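Local coordinates for protein endolysin (Escherichia coli O157 typing phage 15, PDB 7M5I) that probably hydrolyses the beta-1,4 linkages of host peptidoglycan as a muramidase of glycosyl hydrolase family 24, working with holin and spanin proteins to lyse the cell, at residues 21-26 against 37-42; 25-30 against 47-52; 79-84 against 111-116; 105-110 against 121-126; 128-133 against 140-145. All coordinates share one frame; numbering follows the deposited sequence.

Overall arrangement
Contacts 1 and 2, with centres 8 Å apart, share L25 and E26 and build the small beta-rich lobe around the hairpin of strands 27-29 and 35-38; they hold E21 and D30, the predicted catalytic residues. Contacts 3 and 4, centres 12 Å apart, share helix 107-113 and lie on the opposite side of the chain's centre, about 32 and 27 Å from contact 1 between centres. Contact 5 comes last along the chain, joining strand 129-132 to helix 140-155. It touches contact 1 through the long, weak ion pair of R145 with E21. The chain thus forms the lobe of the predicted catalytic residues early, and helix 140-155 later returns to it through R145.

Contact 1: residues 21-26 against 37-42; sequences EGLELE and IGYGTI
I37 lays its outer carbons against the corner that the chain turns at L25 and E26: CD1 comes 3.7 Å from L25 O, while CG1 lies beside the carbonyl carbon of E26. G38 follows as the antiparallel hydrogen-bonded partner of E24. E24 N donates to G38 O at 3.1 Å, from above the carbonyl plane. The return bond, G38 N to E24 O, is shorter at 2.7 Å but bent, with 137° at the hydrogen. G38 O also takes a bond from a water and a CA-H...O contact from L23. This bridge ties the loop after helix 11-21 to the end of strand 35-38, in the beta-containing lobe of the phage lysozyme fold, and E21, a predicted catalytic residue, closes that helix. At Y39 the contact becomes CH-pi: L23 CD1 sits 3.7 Å from the ring centroid, only 8° off the normal. L23 CG is anti to the backbone N (chi1 -180°), and beyond it the branches divide, CD1 over the ring centre and CD2 by the phenolic OH. On the backbone side, Y39 CA approaches G22 O at 3.3 Å, a nearly straight CA-H...O contact. Last comes G40, whose CA packs 3.6 Å from E21 OE1.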
# COMPACT_ATOMS: atom_id res chain seq x y z
N GLU A 21 5.64 -1.53 5.95
CA GLU A 21 5.51 -2.99 6.15
C GLU A 21 6.46 -3.45 7.26
O GLU A 21 6.18 -4.51 7.91
CB GLU A 21 5.80 -3.75 4.86
CG GLU A 21 4.78 -3.52 3.76
CD GLU A 21 3.39 -4.08 4.05
OE1 GLU A 21 3.26 -4.99 4.90
OE2 GLU A 21 2.43 -3.45 3.61
N GLY A 22 7.62 -2.84 7.38
CA GLY A 22 8.73 -3.37 8.19
C GLY A 22 9.38 -4.55 7.46
O GLY A 22 8.96 -4.91 6.34
N LEU A 23 10.48 -5.07 8.00
CA LEU A 23 11.28 -6.13 7.35
C LEU A 23 11.58 -7.25 8.32
O LEU A 23 12.17 -6.97 9.37
CB LEU A 23 12.60 -5.58 6.82
CG LEU A 23 13.50 -6.60 6.12
CD1 LEU A 23 12.85 -7.29 4.94
CD2 LEU A 23 14.77 -5.97 5.64
N GLU A 24 11.30 -8.50 7.96
CA GLU A 24 11.85 -9.62 8.73
C GLU A 24 12.46 -10.58 7.74
O GLU A 24 11.76 -10.87 6.72
CB GLU A 24 10.79 -10.34 9.55
CG GLU A 24 10.22 -9.49 10.65
CD GLU A 24 11.12 -9.04 11.78
OE1 GLU A 24 12.23 -9.60 12.01
OE2 GLU A 24 10.73 -7.99 12.33
N LEU A 25 13.63 -11.08 8.02
CA LEU A 25 14.26 -12.05 7.09
C LEU A 25 13.90 -13.50 7.42
O LEU A 25 14.24 -14.36 6.65
CB LEU A 25 15.76 -11.87 7.04
CG LEU A 25 16.27 -10.53 6.51
CD1 LEU A 25 17.79 -10.55 6.35
CD2 LEU A 25 15.54 -10.12 5.24
N GLU A 26 13.38 -13.75 8.62
CA GLU A 26 12.86 -15.08 9.00
C GLU A 26 11.34 -15.01 9.02
O GLU A 26 10.75 -14.01 9.51
CB GLU A 26 13.32 -15.52 10.38
CG GLU A 26 14.80 -15.56 10.61
CD GLU A 26 15.21 -16.32 11.88
OE1 GLU A 26 16.37 -16.11 12.37
OE2 GLU A 26 14.36 -17.12 12.41
N ILE A 37 6.91 -12.99 5.54
CA ILE A 37 8.38 -12.82 5.46
C ILE A 37 8.69 -11.54 4.66
O ILE A 37 7.85 -11.04 3.92
CB ILE A 37 9.07 -14.06 4.86
CG1 ILE A 37 10.55 -14.18 5.28
CG2 ILE A 37 8.90 -14.08 3.33
CD1 ILE A 37 11.19 -15.51 4.96
N GLY A 38 9.91 -11.03 4.81
CA GLY A 38 10.34 -9.87 4.04
C GLY A 38 9.55 -8.63 4.44
O GLY A 38 9.30 -8.38 5.65
N TYR A 39 9.12 -7.86 3.44
CA TYR A 39 8.30 -6.64 3.61
C TYR A 39 6.82 -6.99 3.51
O TYR A 39 6.13 -6.51 2.57
CB TYR A 39 8.68 -5.58 2.59
CG TYR A 39 10.14 -5.17 2.61
CD1 TYR A 39 10.62 -4.28 3.60
CD2 TYR A 39 11.03 -5.58 1.64
CE1 TYR A 39 11.92 -3.83 3.58
CE2 TYR A 39 12.36 -5.19 1.66
CZ TYR A 39 12.82 -4.28 2.62
OH TYR A 39 14.11 -3.84 2.68
N GLY A 40 6.35 -7.84 4.42
CA GLY A 40 4.92 -8.19 4.50
C GLY A 40 4.45 -9.16 3.42
O GLY A 40 3.25 -9.28 3.15
N THR A 41 5.37 -9.90 2.85
CA THR A 41 5.10 -10.87 1.80
C THR A 41 4.43 -12.12 2.42
O THR A 41 4.98 -12.67 3.38
CB THR A 41 6.38 -11.27 1.07
OG1 THR A 41 6.88 -10.09 0.45
CG2 THR A 41 6.17 -12.36 0.01
N ILE A 42 3.33 -12.59 1.82
CA ILE A 42 2.71 -13.88 2.24
C ILE A 42 2.65 -14.89 1.08
O ILE A 42 2.27 -16.04 1.35
CB ILE A 42 1.31 -13.66 2.85
CG1 ILE A 42 0.28 -13.18 1.81
CG2 ILE A 42 1.43 -12.75 4.07
CD1 ILE A 42 -1.15 -13.11 2.36
O HOH W 1 7.13 -7.71 7.44

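Contact 2: residues 25-30 against 47-52; sequences LEAYED and KPVKMG
A27 points its methyl group at 47-52, and M51 bends its side chain back to lie beside the strand from which that methyl projects. A27 CB comes closest to a backbone atom, K50 O, at 3.4 Å. V49 meets the same methyl through CG1, 4.1 Å from A27 CB. M51 starts with CG anti to its carbonyl carbon (chi1 -65°). The bend at chi2 brings M51 SD to the backbone between Y28 and E29, 3.8 Å from Y28 C; the bend at chi3 then turns M51 CE toward A27 O, 3.9 Å away. Strand 27-29, which leads into D30, a predicted catalytic residue, pairs antiparallel with 35-38 in this phage lysozyme. The segment 47-52 crosses from the second small hairpin, 43-44 with 47-48, to the flank of the 27-29/35-38 hairpin: V49 also packs on I37, and M51 on P35. Polar linkage between the segments runs through one water, which donates to A27 O at 2.7 Å and accepts from G52 N at 2.8 Å. Farther out, K50 reaches back along its own segment, NZ donating to P48 O at 2.9 Å, nearly in line with the carbonyl bond.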
# COMPACT_ATOMS: atom_id res chain seq x y z
N LEU A 25 13.63 -11.08 8.02
CA LEU A 25 14.26 -12.05 7.09
C LEU A 25 13.90 -13.50 7.42
O LEU A 25 14.24 -14.36 6.65
CB LEU A 25 15.76 -11.87 7.04
CG LEU A 25 16.27 -10.53 6.51
CD1 LEU A 25 17.79 -10.55 6.35
CD2 LEU A 25 15.54 -10.12 5.24
N GLU A 26 13.38 -13.75 8.62
CA GLU A 26 12.86 -15.08 9.00
C GLU A 26 11.34 -15.01 9.02
O GLU A 26 10.75 -14.01 9.51
CB GLU A 26 13.32 -15.52 10.38
CG GLU A 26 14.80 -15.56 10.61
CD GLU A 26 15.21 -16.32 11.88
OE1 GLU A 26 16.37 -16.11 12.37
OE2 GLU A 26 14.36 -17.12 12.41
N ALA A 27 10.72 -16.06 8.48
CA ALA A 27 9.26 -16.18 8.46
C ALA A 27 8.72 -16.06 9.90
O ALA A 27 9.35 -16.59 10.86
CB ALA A 27 8.83 -17.45 7.81
N TYR A 28 7.59 -15.41 10.02
CA TYR A 28 6.87 -15.29 11.32
C TYR A 28 5.39 -15.40 11.00
O TYR A 28 4.91 -15.02 9.92
CB TYR A 28 7.18 -13.94 12.01
CG TYR A 28 6.70 -12.72 11.28
CD1 TYR A 28 7.43 -12.16 10.24
CD2 TYR A 28 5.50 -12.10 11.61
CE1 TYR A 28 7.03 -11.01 9.57
CE2 TYR A 28 5.07 -10.97 10.91
CZ TYR A 28 5.85 -10.39 9.93
OH TYR A 28 5.43 -9.31 9.17
N GLU A 29 4.66 -15.83 12.01
CA GLU A 29 3.20 -15.91 11.94
C GLU A 29 2.69 -14.57 12.40
O GLU A 29 3.00 -14.19 13.51
CB GLU A 29 2.79 -17.10 12.80
CG GLU A 29 1.30 -17.23 12.92
CD GLU A 29 0.86 -18.52 13.60
OE1 GLU A 29 1.40 -19.60 13.22
OE2 GLU A 29 -0.04 -18.44 14.47
N ASP A 30 1.92 -13.90 11.56
CA ASP A 30 1.29 -12.62 11.90
C ASP A 30 0.17 -12.86 12.91
O ASP A 30 -0.04 -14.01 13.36
CB ASP A 30 0.94 -11.84 10.63
CG ASP A 30 -0.37 -12.21 9.93
OD1 ASP A 30 -1.05 -13.18 10.37
OD2 ASP A 30 -0.70 -11.51 8.94
N LYS A 47 3.25 -19.19 -4.49
CA LYS A 47 3.24 -20.24 -3.44
C LYS A 47 3.29 -19.59 -2.06
O LYS A 47 3.81 -18.51 -1.92
CB LYS A 47 4.44 -21.16 -3.65
CG LYS A 47 4.41 -21.88 -5.00
CD LYS A 47 5.63 -22.74 -5.28
CE LYS A 47 5.52 -23.45 -6.62
NZ LYS A 47 6.56 -24.50 -6.78
N PRO A 48 2.71 -20.20 -1.00
CA PRO A 48 2.69 -19.55 0.31
C PRO A 48 4.09 -19.45 0.87
O PRO A 48 4.93 -20.31 0.62
CB PRO A 48 1.77 -20.45 1.19
CG PRO A 48 1.04 -21.31 0.22
CD PRO A 48 1.93 -21.44 -1.01
N VAL A 49 4.28 -18.47 1.73
CA VAL A 49 5.44 -18.39 2.65
C VAL A 49 5.30 -19.54 3.65
O VAL A 49 4.19 -19.82 4.04
CB VAL A 49 5.50 -16.99 3.33
CG1 VAL A 49 6.50 -16.99 4.48
CG2 VAL A 49 5.78 -15.92 2.27
N LYS A 50 6.41 -20.16 4.02
CA LYS A 50 6.47 -21.28 4.99
C LYS A 50 7.31 -20.88 6.22
O LYS A 50 8.41 -20.28 6.06
CB LYS A 50 7.12 -22.50 4.38
CG LYS A 50 6.38 -23.15 3.20
CD LYS A 50 6.92 -22.66 1.87
CE LYS A 50 6.27 -23.34 0.68
NZ LYS A 50 6.42 -22.51 -0.55
N MET A 51 6.86 -21.33 7.39
CA MET A 51 7.64 -21.17 8.62
C MET A 51 8.98 -21.90 8.44
O MET A 51 9.09 -22.92 7.71
CB MET A 51 6.81 -21.70 9.79
CG MET A 51 5.54 -20.90 10.02
SD MET A 51 5.78 -19.14 10.39
CE MET A 51 6.72 -19.20 11.91
N GLY A 52 9.99 -21.35 9.10
CA GLY A 52 11.37 -21.80 9.02
C GLY A 52 12.13 -21.20 7.86
O GLY A 52 13.36 -21.43 7.81
O HOH W 2 10.32 -19.15 10.84

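Contact 3: residues 79-84 against 111-116; sequences IKVPTT and RHNAGN. With PO4 (phosphate ion), chain D.
T83 OG1 is held by two bonds: it accepts from H112 NE2 at 2.9 Å and donates to V81 O at 2.8 Å. These bonds fasten the loop between helices 57-78 and 85-98 to the end of helix 107-113, where G115 completes a Schellman motif in the helical part of the phage lysozyme fold. The hydroxyl oxygen lies at the edge of the imidazole, only 2° out of its plane, as expected for an in-plane N-H. H112 CG is anti to the backbone N, on the side of the loop. The other ring nitrogen, ND1, is hydrogen-bonded to Y153 OH, so both nitrogens are engaged, which holds the ring's rotation. V81 CG2 approaches H112 NE2 obliquely at 3.7 Å, the two side chains sliding past each other in opposite directions.

A second polar tie involves N113, whose side chain crosses that of K80 at about a right angle. N113 OD1 accepts from K80 N at 2.9 Å, with 159° at the hydrogen, although the donor stands 49° out of the carboxamide carbonyl plane. The amide's ND2 donates to A78 O, so the amide bonds the backbone at A78 and at K80, two residues apart. Beside it, V81 CG1 presses against the backbone at N113 O, 3.3 Å away.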
# COMPACT_ATOMS: atom_id res chain seq x y z
N ILE A 79 -7.00 5.79 -12.38
CA ILE A 79 -6.73 7.25 -12.49
C ILE A 79 -7.13 7.71 -13.88
O ILE A 79 -6.81 7.01 -14.84
CB ILE A 79 -5.25 7.53 -12.19
CG1 ILE A 79 -5.02 7.38 -10.69
CG2 ILE A 79 -4.85 8.88 -12.69
CD1 ILE A 79 -3.57 7.37 -10.35
N LYS A 80 -7.83 8.84 -13.94
CA LYS A 80 -8.39 9.37 -15.22
C LYS A 80 -7.86 10.78 -15.51
O LYS A 80 -8.26 11.36 -16.56
CB LYS A 80 -9.91 9.34 -15.15
CG LYS A 80 -10.48 7.94 -14.97
CD LYS A 80 -11.94 7.84 -15.26
CE LYS A 80 -12.66 6.77 -14.46
NZ LYS A 80 -14.12 6.83 -14.71
N VAL A 81 -6.95 11.29 -14.71
CA VAL A 81 -6.38 12.66 -14.83
C VAL A 81 -4.88 12.57 -14.68
O VAL A 81 -4.34 11.66 -14.05
CB VAL A 81 -6.95 13.63 -13.78
CG1 VAL A 81 -8.47 13.84 -14.00
CG2 VAL A 81 -6.60 13.21 -12.36
N PRO A 82 -4.15 13.56 -15.21
CA PRO A 82 -2.73 13.71 -14.94
C PRO A 82 -2.46 13.74 -13.44
O PRO A 82 -3.18 14.38 -12.73
CB PRO A 82 -2.36 15.04 -15.62
CG PRO A 82 -3.36 15.15 -16.71
CD PRO A 82 -4.65 14.58 -16.14
N THR A 83 -1.45 12.97 -13.02
CA THR A 83 -1.16 12.59 -11.64
C THR A 83 0.35 12.75 -11.41
O THR A 83 1.14 12.20 -12.21
CB THR A 83 -1.65 11.16 -11.42
OG1 THR A 83 -3.06 11.15 -11.61
CG2 THR A 83 -1.32 10.66 -10.03
N THR A 84 0.73 13.44 -10.35
CA THR A 84 2.15 13.64 -9.98
C THR A 84 2.73 12.34 -9.44
O THR A 84 1.96 11.46 -9.02
CB THR A 84 2.34 14.76 -8.96
OG1 THR A 84 1.69 14.35 -7.74
CG2 THR A 84 1.78 16.09 -9.42
N ARG A 111 -12.55 11.69 -5.86
CA ARG A 111 -12.10 13.07 -5.58
C ARG A 111 -10.80 13.34 -6.35
O ARG A 111 -10.66 14.46 -6.93
CB ARG A 111 -11.95 13.32 -4.08
CG ARG A 111 -13.29 13.30 -3.36
CD ARG A 111 -13.10 13.57 -1.88
NE ARG A 111 -14.36 13.68 -1.19
CZ ARG A 111 -14.51 13.90 0.11
NH1 ARG A 111 -13.46 14.09 0.88
NH2 ARG A 111 -15.71 13.97 0.62
N HIS A 112 -9.87 12.38 -6.38
CA HIS A 112 -8.62 12.54 -7.15
C HIS A 112 -9.01 12.84 -8.61
O HIS A 112 -8.47 13.84 -9.17
CB HIS A 112 -7.75 11.29 -7.11
CG HIS A 112 -6.52 11.42 -7.95
ND1 HIS A 112 -5.46 12.19 -7.56
CD2 HIS A 112 -6.24 10.97 -9.17
CE1 HIS A 112 -4.53 12.13 -8.47
NE2 HIS A 112 -4.99 11.43 -9.48
N ASN A 113 -9.95 12.07 -9.16
CA ASN A 113 -10.33 12.18 -10.59
C ASN A 113 -11.12 13.47 -10.85
O ASN A 113 -11.13 13.88 -12.00
CB ASN A 113 -11.04 10.92 -11.08
CG ASN A 113 -10.07 9.77 -11.27
OD1 ASN A 113 -8.88 9.98 -11.52
ND2 ASN A 113 -10.57 8.55 -11.14
N ALA A 114 -11.68 14.13 -9.83
CA ALA A 114 -12.39 15.42 -9.92
C ALA A 114 -11.44 16.61 -9.69
O ALA A 114 -11.92 17.76 -9.78
CB ALA A 114 -13.53 15.46 -8.93
N GLY A 115 -10.14 16.38 -9.45
CA GLY A 115 -9.16 17.44 -9.18
C GLY A 115 -9.28 17.98 -7.77
O GLY A 115 -8.68 19.03 -7.50
N ASN A 116 -9.98 17.28 -6.88
CA ASN A 116 -10.19 17.68 -5.46
C ASN A 116 -9.11 16.98 -4.61
O ASN A 116 -9.42 15.94 -4.00
CB ASN A 116 -11.60 17.33 -5.03
CG ASN A 116 -11.92 17.70 -3.61
OD1 ASN A 116 -11.14 18.39 -2.95
ND2 ASN A 116 -13.03 17.20 -3.11
P PO4 D . -17.89 13.30 -2.55
O1 PO4 D . -18.88 14.39 -2.94
O2 PO4 D . -18.50 12.43 -1.44
O3 PO4 D . -16.62 13.97 -2.06
O4 PO4 D . -17.56 12.43 -3.77

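Contact 4: residues 105-110 against 121-126; sequences DSTFIK and AEAMQW. With PO4 (phosphate ion), chain C.
F108 meets the helix 117-124 first through its CB, which lies 3.8 Å from A123 CB and 3.6 Å from M124 N. The next atom, F108 CG, is placed between the backbone N and the carbonyl carbon (chi1 71°) and comes 3.8 Å from M124 CG. CD1 stays near that same methylene while CD2 turns to M124 CA. M124 CG approaches the ring off-centre, 4.2 Å from its centroid and 29° off the normal. The ring end lies against L91, E94 and I98 of helix 85-98, and meets the W127 ring with planes at about 90°. S106 OG, the N-cap that accepts from I109 N, sits over the centre of one F108 face. Beside F108, T107 CG2 packs 3.9 Å from A123 CB and next to the W126 indole. A water takes a bond from F108 N and donates to A123 O at 2.8 Å. A phosphate ion, probably from the crystallisation liquor, accepts from T107 N at 3.0 Å at the helix N terminus. Two consecutive short helices joined by a tight turn thus pack through A123 and M124, with F108 CA and A123 CA 4.8 Å apart, in the helix-rich lobe of this phage lysozyme.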
# COMPACT_ATOMS: atom_id res chain seq x y z
N ASP A 105 -13.68 1.60 -5.77
CA ASP A 105 -15.02 2.08 -5.38
C ASP A 105 -14.91 3.20 -4.34
O ASP A 105 -15.96 3.66 -3.91
CB ASP A 105 -15.87 0.91 -4.89
CG ASP A 105 -16.15 -0.13 -5.96
OD1 ASP A 105 -16.02 0.20 -7.16
OD2 ASP A 105 -16.54 -1.28 -5.58
N SER A 106 -13.71 3.67 -4.02
CA SER A 106 -13.45 4.64 -2.93
C SER A 106 -13.93 6.04 -3.30
O SER A 106 -13.88 6.40 -4.46
CB SER A 106 -11.98 4.68 -2.56
OG SER A 106 -11.18 5.22 -3.61
N THR A 107 -14.28 6.83 -2.31
CA THR A 107 -14.44 8.29 -2.43
C THR A 107 -13.09 8.94 -2.79
O THR A 107 -13.11 9.91 -3.59
CB THR A 107 -15.02 8.88 -1.15
OG1 THR A 107 -16.28 8.28 -0.92
CG2 THR A 107 -15.13 10.38 -1.22
N PHE A 108 -11.98 8.50 -2.21
CA PHE A 108 -10.69 9.20 -2.46
C PHE A 108 -10.40 9.19 -3.97
O PHE A 108 -9.96 10.23 -4.50
CB PHE A 108 -9.56 8.73 -1.55
CG PHE A 108 -8.99 7.36 -1.79
CD1 PHE A 108 -8.06 7.13 -2.78
CD2 PHE A 108 -9.29 6.31 -0.90
CE1 PHE A 108 -7.47 5.88 -2.94
CE2 PHE A 108 -8.73 5.06 -1.08
CZ PHE A 108 -7.80 4.83 -2.08
N ILE A 109 -10.63 8.09 -4.67
CA ILE A 109 -10.22 8.01 -6.11
C ILE A 109 -11.17 8.88 -6.95
O ILE A 109 -10.68 9.49 -7.93
CB ILE A 109 -10.19 6.56 -6.60
CG1 ILE A 109 -9.28 6.44 -7.83
CG2 ILE A 109 -11.59 6.05 -6.90
CD1 ILE A 109 -7.79 6.53 -7.51
N LYS A 110 -12.45 8.95 -6.56
CA LYS A 110 -13.44 9.85 -7.20
C LYS A 110 -12.98 11.31 -7.06
O LYS A 110 -13.00 12.06 -8.04
CB LYS A 110 -14.81 9.55 -6.59
CG LYS A 110 -15.47 8.30 -7.15
CD LYS A 110 -17.01 8.27 -6.89
CE LYS A 110 -17.67 6.89 -6.86
NZ LYS A 110 -17.27 6.04 -5.71
N ALA A 121 -7.08 13.61 -0.11
CA ALA A 121 -6.22 13.36 1.08
C ALA A 121 -7.11 13.10 2.31
O ALA A 121 -6.79 12.18 3.11
CB ALA A 121 -5.26 14.49 1.34
N GLU A 122 -8.17 13.88 2.50
CA GLU A 122 -9.11 13.62 3.61
C GLU A 122 -9.73 12.23 3.49
O GLU A 122 -9.72 11.48 4.50
CB GLU A 122 -10.16 14.74 3.68
CG GLU A 122 -9.55 16.06 4.14
CD GLU A 122 -10.39 17.31 3.90
OE1 GLU A 122 -11.45 17.21 3.21
OE2 GLU A 122 -9.94 18.38 4.38
N ALA A 123 -10.29 11.88 2.33
CA ALA A 123 -11.03 10.61 2.12
C ALA A 123 -10.08 9.39 2.19
O ALA A 123 -10.52 8.27 2.56
CB ALA A 123 -11.78 10.66 0.82
N MET A 124 -8.80 9.58 1.84
CA MET A 124 -7.79 8.52 1.95
C MET A 124 -7.76 8.03 3.42
O MET A 124 -7.62 6.80 3.65
CB MET A 124 -6.41 9.05 1.55
CG MET A 124 -6.20 9.03 0.08
SD MET A 124 -4.68 9.89 -0.40
CE MET A 124 -3.38 8.84 0.22
N GLN A 125 -7.89 8.94 4.34
CA GLN A 125 -7.65 8.68 5.79
C GLN A 125 -8.89 8.07 6.45
O GLN A 125 -8.77 7.58 7.57
CB GLN A 125 -7.19 9.98 6.40
CG GLN A 125 -5.84 10.39 5.83
CD GLN A 125 -5.34 11.55 6.60
OE1 GLN A 125 -4.87 11.38 7.73
NE2 GLN A 125 -5.52 12.73 6.00
N TRP A 126 -10.00 7.92 5.72
CA TRP A 126 -11.18 7.20 6.24
C TRP A 126 -10.86 5.70 6.41
O TRP A 126 -11.59 5.04 7.17
CB TRP A 126 -12.40 7.38 5.32
CG TRP A 126 -12.84 8.80 5.16
CD1 TRP A 126 -12.46 9.89 5.88
CD2 TRP A 126 -13.80 9.26 4.19
NE1 TRP A 126 -13.13 11.00 5.43
CE2 TRP A 126 -13.96 10.65 4.40
CE3 TRP A 126 -14.55 8.63 3.19
CZ2 TRP A 126 -14.82 11.43 3.62
CZ3 TRP A 126 -15.43 9.39 2.45
CH2 TRP A 126 -15.57 10.76 2.67
P PO4 C . -15.56 5.15 0.73
O1 PO4 C . -16.60 6.26 0.55
O2 PO4 C . -15.63 4.68 2.18
O3 PO4 C . -14.19 5.71 0.43
O4 PO4 C . -15.83 3.97 -0.18
O HOH W 3 -12.15 7.09 0.58

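Contact 5: residues 128-133 against 140-145; sequences NKVTVK and NGLKNR
L142 turns its CG anti to the carbonyl carbon (chi1 -74°), and CD1, anti to CA (chi2 -175°), is carried on to V130. There V130 CG1 lies 3.6 Å from L142 CD1. The two side chains cross at a slant and meet methyl to methyl. Nearer the helix, L142 CB lies 3.9 Å from N128 CA. L142 CD1 also passes N128 C at 3.9 Å, and the leucine thereby follows the backbone from N128 into the strand at V130.

N128 and K143 lie side by side, pointing the same way. The asparagine amide runs alongside the lysine's aliphatic part, with N128 ND2 3.7 Å from K143 CG, a contact of van der Waals kind. The other end of that amide is occupied within its own segment: K129 NZ donates to N128 OD1 at 2.8 Å, in the plane of the carbonyl. That bond would favour this turn of the amide, with ND2 on the K143 side.

Strand 129-132 pairs antiparallel with 135-138 in a hairpin projecting from the helical part of this lysozyme, and N128 is tied by backbone bonding to S139, whose OG accepts from L142 N at the start of helix 140-155. On the helix side, L142 and R145 both pack on N97 of helix 85-98.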
# COMPACT_ATOMS: atom_id res chain seq x y z
N ASN A 128 -9.27 3.36 8.06
CA ASN A 128 -8.46 3.10 9.28
C ASN A 128 -9.10 1.98 10.12
O ASN A 128 -8.70 1.87 11.30
CB ASN A 128 -8.31 4.36 10.12
CG ASN A 128 -9.60 4.98 10.58
OD1 ASN A 128 -10.66 4.35 10.59
ND2 ASN A 128 -9.54 6.26 10.93
N LYS A 129 -10.12 1.29 9.61
CA LYS A 129 -10.85 0.24 10.37
C LYS A 129 -10.32 -1.15 10.05
O LYS A 129 -9.97 -1.41 8.93
CB LYS A 129 -12.34 0.30 10.03
CG LYS A 129 -13.04 1.61 10.31
CD LYS A 129 -13.10 1.92 11.76
CE LYS A 129 -13.93 3.16 12.04
NZ LYS A 129 -13.36 4.32 11.29
N VAL A 130 -10.36 -2.07 11.02
CA VAL A 130 -10.00 -3.49 10.82
C VAL A 130 -11.13 -4.28 11.50
O VAL A 130 -11.84 -3.72 12.46
CB VAL A 130 -8.62 -3.86 11.37
CG1 VAL A 130 -7.44 -3.23 10.63
CG2 VAL A 130 -8.54 -3.51 12.82
N THR A 131 -11.45 -5.45 10.94
CA THR A 131 -12.55 -6.27 11.53
C THR A 131 -11.92 -7.14 12.61
O THR A 131 -10.92 -7.85 12.36
CB THR A 131 -13.49 -6.87 10.46
OG1 THR A 131 -14.27 -7.88 11.13
CG2 THR A 131 -12.74 -7.41 9.28
N VAL A 132 -12.40 -6.98 13.84
CA VAL A 132 -11.96 -7.78 15.02
C VAL A 132 -13.20 -8.45 15.63
O VAL A 132 -14.12 -7.76 16.09
CB VAL A 132 -11.23 -6.92 16.08
CG1 VAL A 132 -10.79 -7.72 17.28
CG2 VAL A 132 -10.09 -6.16 15.49
N LYS A 133 -13.21 -9.77 15.64
CA LYS A 133 -14.32 -10.54 16.25
C LYS A 133 -15.65 -10.05 15.67
O LYS A 133 -16.61 -9.87 16.42
CB LYS A 133 -14.30 -10.48 17.78
CG LYS A 133 -12.98 -10.96 18.35
CD LYS A 133 -12.77 -10.86 19.83
CE LYS A 133 -11.33 -11.24 20.09
NZ LYS A 133 -11.10 -11.58 21.47
N ASN A 140 -4.91 2.30 15.34
CA ASN A 140 -3.99 3.46 15.48
C ASN A 140 -2.86 3.32 14.47
O ASN A 140 -2.46 4.37 13.90
CB ASN A 140 -3.52 3.63 16.91
CG ASN A 140 -4.61 4.17 17.80
OD1 ASN A 140 -5.62 4.76 17.36
ND2 ASN A 140 -4.40 3.99 19.09
N GLY A 141 -2.36 2.12 14.19
CA GLY A 141 -1.31 1.87 13.19
C GLY A 141 -1.76 2.32 11.81
O GLY A 141 -1.00 2.97 11.10
N LEU A 142 -3.00 1.98 11.44
CA LEU A 142 -3.54 2.42 10.15
C LEU A 142 -3.72 3.96 10.17
O LEU A 142 -3.45 4.56 9.12
CB LEU A 142 -4.88 1.75 9.84
CG LEU A 142 -4.75 0.29 9.42
CD1 LEU A 142 -6.13 -0.24 9.02
CD2 LEU A 142 -3.74 0.11 8.31
N LYS A 143 -4.20 4.54 11.25
CA LYS A 143 -4.30 6.03 11.29
C LYS A 143 -2.93 6.63 10.99
O LYS A 143 -2.87 7.64 10.25
CB LYS A 143 -4.84 6.54 12.61
CG LYS A 143 -6.32 6.27 12.85
CD LYS A 143 -6.73 6.75 14.20
CE LYS A 143 -7.09 8.19 14.32
NZ LYS A 143 -7.91 8.32 15.57
N ASN A 144 -1.87 6.08 11.57
CA ASN A 144 -0.50 6.62 11.34
C ASN A 144 -0.11 6.46 9.88
O ASN A 144 0.46 7.40 9.26
CB ASN A 144 0.48 6.01 12.32
CG ASN A 144 1.74 6.84 12.44
OD1 ASN A 144 1.68 8.08 12.41
ND2 ASN A 144 2.82 6.12 12.71
N ARG A 145 -0.33 5.27 9.32
CA ARG A 145 0.01 4.99 7.92
C ARG A 145 -0.80 5.92 7.03
O ARG A 145 -0.19 6.51 6.10
CB ARG A 145 -0.23 3.53 7.57
CG ARG A 145 0.07 3.22 6.12
CD ARG A 145 -0.02 1.73 5.82
NE ARG A 145 0.25 1.47 4.43
CZ ARG A 145 0.65 0.30 3.96
NH1 ARG A 145 0.80 -0.73 4.80
NH2 ARG A 145 0.89 0.15 2.67